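Long-range contacts in tailspike protein (Siphovirus 9NA, PDB 3RIQ), which binds the lipopolysaccharide of Salmonella as the receptor-recognition spike of the phage tail and probably cleaves its O-antigen as an endorhamnosidase: residues I334-Y340 / I356-V362; S380-M386 / S402-S408. One frame throughout, in Å; residues are numbered along the deposited sequence. Where two conformers were deposited one is given.

Overall arrangement
Interactions 1 and 2 are two steps along one right-handed parallel beta-helix, with centres about 11 Å apart. Along the chain they come in series: strand 333-340 pairs with 355-362 in the first, 381-388 with 402-409 in the second, each pair joined by one coil of the solenoid. The inner strands, 355-362 and 381-388, are themselves neighbours, so the four segments form a continuous ladder; Ile359 O lies 2.9 Å from Met386 N and Val361 N lies 2.9 Å from Met386 O, both probable hydrogen bonds. Both contacts also touch the third subunit, so this face of the beta-helix forms part of the trimer interface.

Interaction 1 (I334-Y340 / I356-V362); sequences IDNVVTY and ITNITVV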
ATOM      1  N   ILE A 334      -1.727   6.194  11.255  1.00 11.43           N
ATOM      2  CA  ILE A 334      -0.539   6.084  10.409  1.00 10.97           C
ATOM      3  C   ILE A 334      -0.532   4.696   9.823  1.00 10.80           C
ATOM      4  O   ILE A 334      -0.559   3.721  10.574  1.00 12.78           O
ATOM      5  CB  ILE A 334       0.800   6.331  11.195  1.00 12.08           C
ATOM      6  CG1 ILE A 334       0.810   7.709  11.846  1.00 12.48           C
ATOM      7  CG2 ILE A 334       2.007   6.215  10.246  1.00 13.86           C
ATOM      8  CD1 ILE A 334       0.283   7.724  13.272  1.00 13.94           C
ATOM      9  N   ASP A 335      -0.518   4.588   8.494  1.00 10.93           N
ATOM     10  CA  ASP A 335      -0.492   3.274   7.837  1.00 10.88           C
ATOM     11  C   ASP A 335       0.436   3.272   6.635  1.00 10.28           C
ATOM     12  O   ASP A 335       0.344   4.176   5.799  1.00 11.58           O
ATOM     13  CB  ASP A 335      -1.915   2.844   7.373  1.00 12.21           C
ATOM     14  CG  ASP A 335      -1.890   1.508   6.638  1.00 12.32           C
ATOM     15  OD1 ASP A 335      -1.406   0.516   7.261  1.00 12.83           O
ATOM     16  OD2 ASP A 335      -2.262   1.423   5.443  1.00 13.33           O
ATOM     17  N   ASN A 336       1.307   2.264   6.540  1.00 10.36           N
ATOM     18  CA  ASN A 336       2.167   2.096   5.373  1.00 10.57           C
ATOM     19  C   ASN A 336       3.212   3.200   5.262  1.00 10.26           C
ATOM     20  O   ASN A 336       3.105   4.132   4.447  1.00 12.29           O
ATOM     21  CB  ASN A 336       1.381   1.918   4.061  1.00 10.66           C
ATOM     22  CG  ASN A 336       2.306   1.606   2.886  1.00 12.71           C
ATOM     23  OD1 ASN A 336       3.500   1.359   3.078  1.00 14.04           O
ATOM     24  ND2 ASN A 336       1.776   1.680   1.659  1.00 15.81           N
ATOM     25  N   VAL A 337       4.231   3.083   6.101  1.00 10.38           N
ATOM     26  CA  VAL A 337       5.361   4.009   6.090  1.00 11.21           C
ATOM     27  C   VAL A 337       6.609   3.164   5.940  1.00 11.62           C
ATOM     28  O   VAL A 337       6.820   2.230   6.722  1.00 11.96           O
ATOM     29  CB  VAL A 337       5.435   4.832   7.395  1.00 11.63           C
ATOM     30  CG1 VAL A 337       6.709   5.687   7.439  1.00 13.69           C
ATOM     31  CG2 VAL A 337       4.154   5.706   7.565  1.00 13.15           C
ATOM     32  N   VAL A 338       7.427   3.497   4.940  1.00 10.72           N
ATOM     33  CA  VAL A 338       8.669   2.742   4.656  1.00 11.15           C
ATOM     34  C   VAL A 338       9.816   3.728   4.705  1.00 11.67           C
ATOM     35  O   VAL A 338       9.764   4.741   4.005  1.00 12.00           O
ATOM     36  CB  VAL A 338       8.615   2.116   3.218  1.00 12.15           C
ATOM     37  CG1 VAL A 338       9.938   1.464   2.820  1.00 13.38           C
ATOM     38  CG2 VAL A 338       7.426   1.133   3.100  1.00 14.74           C
ATOM     39  N   THR A 339      10.824   3.492   5.552  1.00 11.97           N
ATOM     40  CA  THR A 339      11.974   4.376   5.545  1.00 12.01           C
ATOM     41  C   THR A 339      13.251   3.586   5.387  1.00 11.38           C
ATOM     42  O   THR A 339      13.406   2.541   6.030  1.00 12.53           O
ATOM     43  CB  THR A 339      12.044   5.323   6.780  1.00 11.89           C
ATOM     44  OG1 THR A 339      12.514   4.619   7.950  1.00 13.50           O
ATOM     45  CG2 THR A 339      10.676   6.004   7.052  1.00 13.06           C
ATOM     46  N   TYR A 340      14.140   4.096   4.531  1.00 11.68           N
ATOM     47  CA  TYR A 340      15.466   3.525   4.280  1.00 11.53           C
ATOM     48  C   TYR A 340      16.526   4.546   4.677  1.00 12.50           C
ATOM     49  O   TYR A 340      16.407   5.734   4.333  1.00 12.03           O
ATOM     50  CB  TYR A 340      15.656   3.239   2.779  1.00 13.35           C
ATOM     51  CG  TYR A 340      15.076   1.926   2.333  1.00 10.99           C
ATOM     52  CD1 TYR A 340      15.856   0.764   2.403  1.00 12.64           C
ATOM     53  CD2 TYR A 340      13.751   1.822   1.915  1.00 12.32           C
ATOM     54  CE1 TYR A 340      15.339  -0.468   2.044  1.00 13.34           C
ATOM     55  CE2 TYR A 340      13.207   0.589   1.516  1.00 11.66           C
ATOM     56  CZ  TYR A 340      14.024  -0.562   1.610  1.00 12.20           C
ATOM     57  OH  TYR A 340      13.554  -1.817   1.311  1.00 14.14           O
ATOM     58  N   ILE A 356      -0.862   2.751  14.569  1.00 12.40           N
ATOM     59  CA  ILE A 356       0.304   2.664  13.682  1.00 12.79           C
ATOM     60  C   ILE A 356       0.357   1.293  13.058  1.00 13.44           C
ATOM     61  O   ILE A 356       0.461   0.302  13.779  1.00 14.26           O
ATOM     62  CB  ILE A 356       1.612   2.874  14.502  1.00 13.54           C
ATOM     63  CG1 ILE A 356       1.607   4.219  15.233  1.00 14.50           C
ATOM     64  CG2 ILE A 356       2.857   2.782  13.628  1.00 15.20           C
ATOM     65  CD1 ILE A 356       2.722   4.379  16.245  1.00 14.95           C
ATOM     66  N   THR A 357       0.297   1.233  11.736  1.00 12.55           N
ATOM     67  CA  THR A 357       0.284  -0.054  11.042  1.00 12.59           C
ATOM     68  C   THR A 357       1.169  -0.090   9.827  1.00 11.67           C
ATOM     69  O   THR A 357       1.366   0.913   9.179  1.00 12.60           O
ATOM     70  CB  THR A 357      -1.158  -0.464  10.587  1.00 11.31           C
ATOM     71  OG1 THR A 357      -1.742   0.559   9.776  1.00 13.43           O
ATOM     72  CG2 THR A 357      -2.076  -0.714  11.782  1.00 13.32           C
ATOM     73  N   ASN A 358       1.721  -1.273   9.551  1.00 11.59           N
ATOM     74  CA  ASN A 358       2.468  -1.516   8.299  1.00 12.09           C
ATOM     75  C   ASN A 358       3.665  -0.602   8.121  1.00 11.73           C
ATOM     76  O   ASN A 358       3.802   0.120   7.126  1.00 12.71           O
ATOM     77  CB  ASN A 358       1.494  -1.498   7.115  1.00 12.35           C
ATOM     78  CG  ASN A 358       0.495  -2.633   7.212  1.00 14.90           C
ATOM     79  OD1 ASN A 358       0.902  -3.795   7.344  1.00 17.56           O
ATOM     80  ND2 ASN A 358      -0.779  -2.313   7.247  1.00 15.07           N
ATOM     81  N   ILE A 359       4.541  -0.619   9.119  1.00 11.71           N
ATOM     82  CA  ILE A 359       5.765   0.171   9.114  1.00 12.94           C
ATOM     83  C   ILE A 359       6.931  -0.715   8.728  1.00 12.57           C
ATOM     84  O   ILE A 359       7.043  -1.814   9.281  1.00 13.98           O
ATOM     85  CB  ILE A 359       6.048   0.746  10.523  1.00 12.58           C
ATOM     86  CG1 ILE A 359       4.829   1.474  11.067  1.00 13.38           C
ATOM     87  CG2 ILE A 359       7.280   1.653  10.509  1.00 14.51           C
ATOM     88  CD1 ILE A 359       4.387   2.683  10.264  1.00 14.55           C
ATOM     89  N   THR A 360       7.797  -0.254   7.818  1.00 12.50           N
ATOM     90  CA  THR A 360       9.005  -0.979   7.405  1.00 12.98           C
ATOM     91  C   THR A 360      10.168  -0.009   7.563  1.00 13.20           C
ATOM     92  O   THR A 360      10.166   1.052   6.934  1.00 13.10           O
ATOM     93  CB  THR A 360       8.879  -1.442   5.944  1.00 13.04           C
ATOM     94  OG1 THR A 360       7.750  -2.330   5.851  1.00 15.87           O
ATOM     95  CG2 THR A 360      10.125  -2.223   5.513  1.00 14.74           C
ATOM     96  N   VAL A 361      11.124  -0.336   8.428  1.00 12.75           N
ATOM     97  CA  VAL A 361      12.296   0.508   8.643  1.00 13.01           C
ATOM     98  C   VAL A 361      13.532  -0.301   8.325  1.00 12.86           C
ATOM     99  O   VAL A 361      13.749  -1.353   8.942  1.00 13.41           O
ATOM    100  CB  VAL A 361      12.356   1.054  10.103  1.00 12.92           C
ATOM    101  CG1 VAL A 361      13.742   1.684  10.415  1.00 14.22           C
ATOM    102  CG2 VAL A 361      11.211   2.062  10.362  1.00 12.85           C
ATOM    103  N   VAL A 362      14.374   0.210   7.414  1.00 13.27           N
ATOM    104  CA  VAL A 362      15.600  -0.461   6.994  1.00 13.47           C
ATOM    105  C   VAL A 362      16.750   0.495   7.160  1.00 14.11           C
ATOM    106  O   VAL A 362      16.700   1.666   6.715  1.00 13.13           O
ATOM    107  CB  VAL A 362      15.515  -0.887   5.511  1.00 13.43           C
ATOM    108  CG1 VAL A 362      16.853  -1.486   5.037  1.00 13.93           C
ATOM    109  CG2 VAL A 362      14.338  -1.893   5.259  1.00 15.12           C
TER
HETATM  110  O   HOH W   1      -3.194   2.570  10.861  1.00 16.43           O
HETATM  111  O   HOH W   2      15.419   4.173   7.852  1.00 13.77           O
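Backbone hydrogen bonding dominates this parallel pair, whose axes approach to 4.6 Å and run 2° apart in direction. Thr357 N donates to Ile334 O (2.9 Å) and Asn336 N to Thr357 O (3.0 Å); beyond the corner, Thr360 N reaches Val337 O, Thr339 N reaches Thr360 O and Val362 N reaches Thr339 O, each at 2.9 Å. The regular pattern is interrupted at Asn336 and Asn358, which both have positive phi and psi and bend the two strands together. Val337 N still bonds Asn358 O at 3.2 Å, so the ladder passes through the bend.

Polar side chains gather before the corner. Asp335 OD1 accepts from Thr357 OG1 (2.5 Å) and Asn358 ND2 (2.9 Å), and water 1 donates to both Ile334 O (2.9 Å) and Thr357 OG1 (2.7 Å). At the other end, water 2 donates to both Thr339 OG1 (2.9 Å) and Val362 O (3.0 Å), and Thr339 OG1 is also hydrogen-bonded to Gly346 O. Asn336 instead turns its amide to Asn314 on the preceding coil.

Apolar contacts line the interior: Ile334 CD1 meets Ile356 CG1 at 4.2 Å, and Val337 CB meets Ile359 CD1 at 3.7 Å. Met347 packs on Ile356, Ile359 and Val361 from across the coil. Asp335, Val338, Thr360 and Tyr340 face other subunits; the Tyr340 ring, with CE1 3.5 Å from Val362 CB, also packs on Asp355 of the second subunit.

Stacked aliphatic residues inside and a polar cluster at the subunit interface thus let one in-register pair serve both the solenoid core and the trimer.

Interaction 2 (S380-M386 / S402-S408); sequences SRLRGIM and SEVSNVS
The two segments run parallel in register, Ser380 beside Ser402 through Met386 beside Ser408, with CA-CA spacings from 4.6 Å (Ile385 to Val407) to 5.2 Å (Arg381 to Glu403). Strands 381-383 and 402-405 approach to 4.7 Å at 12°. Extended backbone gives way to positive phi and psi at Gly384 (82/78) and Asn406 (57/62), where both segments turn a corner together before resuming beta conformation. Glu403 N bonds Ser380 O (3.2 Å); Leu382 N to Glu403 O, Ser405 N to Leu382 O, Gly384 N to Ser405 O, Ile385 N to Asn406 O and Ser408 N to Ile385 O are all 2.9 Å.

Leu382, Ile385, Val404 and Val407 fill the interior. Ile385 (m, m) sets CB 4.0 Å from Val407 CG2, while Leu382 (m, p) brings CD1 within 3.9 Å of Ser402 CB. On the other face, Arg383 CG lies 3.2 Å from Ser405 OG and Arg381 CG 3.7 Å from Glu403 OE2. Both arginine ends lead back to the preceding coil.

Such matched corners in successive coils are characteristic of a parallel beta-helix. Glycine suits the positive phi at 384. The chemistry divides accordingly: aliphatic stacking closes the core, while the arginines form salt bridges with Asp355 of their own chain, and Arg383 NE also hydrogen-bonds His388 of the third subunit.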
ATOM      1  N   SER A 380       1.057   3.898  22.310  1.00 14.70           N
ATOM      2  CA  SER A 380       0.529   3.709  20.956  1.00 14.17           C
ATOM      3  C   SER A 380       0.283   2.223  20.662  1.00 13.71           C
ATOM      4  O   SER A 380       0.643   1.346  21.468  1.00 15.18           O
ATOM      5  CB  SER A 380       1.434   4.373  19.906  1.00 13.97           C
ATOM      6  OG  SER A 380       1.298   5.781  20.051  1.00 15.33           O
ATOM      7  N   ARG A 381      -0.372   1.944  19.525  1.00 14.02           N
ATOM      8  CA  ARG A 381      -0.725   0.555  19.192  1.00 13.62           C
ATOM      9  C   ARG A 381      -0.106   0.281  17.822  1.00 13.57           C
ATOM     10  O   ARG A 381      -0.461   0.952  16.840  1.00 15.18           O
ATOM     11  CB  ARG A 381      -2.257   0.391  19.124  1.00 13.98           C
ATOM     12  CG  ARG A 381      -2.931   0.604  20.488  1.00 15.26           C
ATOM     13  CD  ARG A 381      -4.427   0.927  20.391  1.00 17.28           C
ATOM     14  NE  ARG A 381      -4.666   2.242  19.787  1.00 14.41           N
ATOM     15  CZ  ARG A 381      -4.692   3.424  20.428  1.00 14.76           C
ATOM     16  NH1 ARG A 381      -4.481   3.487  21.739  1.00 16.96           N
ATOM     17  NH2 ARG A 381      -4.948   4.556  19.734  1.00 16.34           N
ATOM     18  N   LEU A 382       0.809  -0.687  17.757  1.00 13.21           N
ATOM     19  CA  LEU A 382       1.569  -0.967  16.527  1.00 14.45           C
ATOM     20  C   LEU A 382       1.216  -2.342  16.013  1.00 14.44           C
ATOM     21  O   LEU A 382       1.232  -3.317  16.811  1.00 14.98           O
ATOM     22  CB  LEU A 382       3.077  -0.936  16.794  1.00 13.97           C
ATOM     23  CG  LEU A 382       3.711   0.416  17.157  1.00 15.37           C
ATOM     24  CD1 LEU A 382       3.301   0.863  18.543  1.00 18.32           C
ATOM     25  CD2 LEU A 382       5.222   0.316  17.073  1.00 19.23           C
ATOM     26  N   ARG A 383       0.908  -2.442  14.715  1.00 13.76           N
ATOM     27  CA  ARG A 383       0.537  -3.751  14.116  1.00 14.02           C
ATOM     28  C   ARG A 383       1.209  -3.858  12.762  1.00 13.42           C
ATOM     29  O   ARG A 383       0.960  -3.016  11.896  1.00 14.20           O
ATOM     30  CB  ARG A 383      -0.977  -3.964  13.957  1.00 14.33           C
ATOM     31  CG  ARG A 383      -1.851  -3.755  15.186  1.00 16.84           C
ATOM     32  CD  ARG A 383      -2.495  -2.430  15.140  1.00 19.91           C
ATOM     33  NE  ARG A 383      -3.499  -2.156  16.175  1.00 17.48           N
ATOM     34  CZ  ARG A 383      -4.100  -0.964  16.286  1.00 15.26           C
ATOM     35  NH1 ARG A 383      -3.799   0.021  15.427  1.00 17.87           N
ATOM     36  NH2 ARG A 383      -4.975  -0.744  17.254  1.00 17.86           N
ATOM     37  N   GLY A 384       2.017  -4.891  12.562  1.00 13.29           N
ATOM     38  CA  GLY A 384       2.642  -5.099  11.276  1.00 12.85           C
ATOM     39  C   GLY A 384       3.877  -4.238  11.158  1.00 13.19           C
ATOM     40  O   GLY A 384       3.841  -3.168  10.555  1.00 14.05           O
ATOM     41  N   ILE A 385       4.954  -4.687  11.785  1.00 12.73           N
ATOM     42  CA  ILE A 385       6.181  -3.914  11.887  1.00 13.67           C
ATOM     43  C   ILE A 385       7.317  -4.774  11.337  1.00 13.89           C
ATOM     44  O   ILE A 385       7.481  -5.928  11.747  1.00 14.45           O
ATOM     45  CB  ILE A 385       6.452  -3.569  13.387  1.00 12.72           C
ATOM     46  CG1 ILE A 385       5.224  -2.859  14.020  1.00 14.51           C
ATOM     47  CG2 ILE A 385       7.788  -2.782  13.529  1.00 14.81           C
ATOM     48  CD1 ILE A 385       4.818  -1.497  13.396  1.00 16.14           C
ATOM     49  N   MET A 386       8.108  -4.221  10.417  1.00 13.58           N
ATOM     50  CA  MET A 386       9.297  -4.924   9.925  1.00 13.83           C
ATOM     51  C   MET A 386      10.493  -4.008  10.119  1.00 14.03           C
ATOM     52  O   MET A 386      10.475  -2.846   9.690  1.00 14.46           O
ATOM     53  CB  MET A 386       9.131  -5.314   8.449  1.00 13.96           C
ATOM     54  CG  MET A 386       8.058  -6.381   8.201  1.00 15.78           C
ATOM     55  SD  MET A 386       8.173  -7.112   6.573  1.00 17.79           S
ATOM     56  CE  MET A 386       7.721  -5.758   5.514  1.00 18.01           C
ATOM     57  N   SER A 402       3.853   0.959  24.841  1.00 16.16           N
ATOM     58  CA  SER A 402       3.009   0.603  23.694  1.00 15.69           C
ATOM     59  C   SER A 402       2.750  -0.882  23.623  1.00 15.61           C
ATOM     60  O   SER A 402       3.432  -1.665  24.291  1.00 16.46           O
ATOM     61  CB  SER A 402       3.657   1.081  22.403  1.00 15.51           C
ATOM     62  OG  SER A 402       3.778   2.493  22.402  1.00 17.26           O
ATOM     63  N   GLU A 403       1.775  -1.275  22.814  1.00 15.92           N
ATOM     64  CA  GLU A 403       1.598  -2.681  22.475  1.00 15.65           C
ATOM     65  C   GLU A 403       1.929  -2.915  21.009  1.00 15.26           C
ATOM     66  O   GLU A 403       1.750  -2.028  20.170  1.00 16.05           O
ATOM     67  CB  GLU A 403       0.203  -3.153  22.819  1.00 16.74           C
ATOM     68  CG  GLU A 403      -0.889  -2.511  22.026  1.00 17.41           C
ATOM     69  CD  GLU A 403      -2.241  -3.044  22.459  1.00 18.93           C
ATOM     70  OE1 GLU A 403      -2.429  -4.281  22.464  1.00 21.98           O
ATOM     71  OE2 GLU A 403      -3.119  -2.244  22.805  1.00 21.13           O
ATOM     72  N   VAL A 404       2.426  -4.110  20.718  1.00 14.79           N
ATOM     73  CA  VAL A 404       2.906  -4.470  19.393  0.50 15.70           C
ATOM     74  C   VAL A 404       2.292  -5.809  18.953  1.00 15.59           C
ATOM     75  O   VAL A 404       2.045  -6.676  19.785  1.00 17.42           O
ATOM     76  CB  VAL A 404       4.454  -4.596  19.432  0.50 15.85           C
ATOM     77  CG1 VAL A 404       5.013  -4.774  18.056  0.50 16.76           C
ATOM     78  CG2 VAL A 404       5.093  -3.365  20.064  0.50 15.96           C
ATOM     79  N   SER A 405       2.072  -5.964  17.653  1.00 15.07           N
ATOM     80  CA  SER A 405       1.654  -7.248  17.075  0.50 14.81           C
ATOM     81  C   SER A 405       2.263  -7.387  15.683  1.00 14.38           C
ATOM     82  O   SER A 405       2.478  -6.388  14.986  1.00 14.81           O
ATOM     83  CB  SER A 405       0.135  -7.346  17.013  0.50 14.92           C
ATOM     84  OG  SER A 405      -0.360  -6.382  16.117  0.50 14.90           O
ATOM     85  N   ASN A 406       2.584  -8.627  15.299  1.00 14.99           N
ATOM     86  CA  ASN A 406       3.127  -8.942  13.965  1.00 15.14           C
ATOM     87  C   ASN A 406       4.404  -8.161  13.683  1.00 15.13           C
ATOM     88  O   ASN A 406       4.444  -7.318  12.793  1.00 14.58           O
ATOM     89  CB  ASN A 406       2.079  -8.753  12.860  1.00 15.60           C
ATOM     90  CG  ASN A 406       2.578  -9.238  11.504  1.00 19.11           C
ATOM     91  OD1 ASN A 406       3.444 -10.081  11.439  1.00 22.56           O
ATOM     92  ND2 ASN A 406       2.083  -8.646  10.422  1.00 20.42           N
ATOM     93  N   VAL A 407       5.419  -8.410  14.498  1.00 14.67           N
ATOM     94  CA  VAL A 407       6.714  -7.756  14.382  1.00 14.94           C
ATOM     95  C   VAL A 407       7.751  -8.749  13.879  1.00 14.86           C
ATOM     96  O   VAL A 407       7.809  -9.899  14.340  1.00 15.41           O
ATOM     97  CB  VAL A 407       7.205  -7.170  15.753  1.00 15.83           C
ATOM     98  CG1 VAL A 407       8.498  -6.430  15.578  1.00 16.66           C
ATOM     99  CG2 VAL A 407       6.187  -6.267  16.320  1.00 18.68           C
ATOM    100  N   SER A 408       8.570  -8.289  12.938  1.00 15.66           N
ATOM    101  CA  SER A 408       9.650  -9.069  12.369  1.00 16.48           C
ATOM    102  C   SER A 408      10.928  -8.235  12.342  1.00 16.30           C
ATOM    103  O   SER A 408      10.884  -7.060  11.923  1.00 16.58           O
ATOM    104  CB  SER A 408       9.229  -9.501  10.938  1.00 17.28           C
ATOM    105  OG  SER A 408      10.307 -10.091  10.260  1.00 23.54           O
TER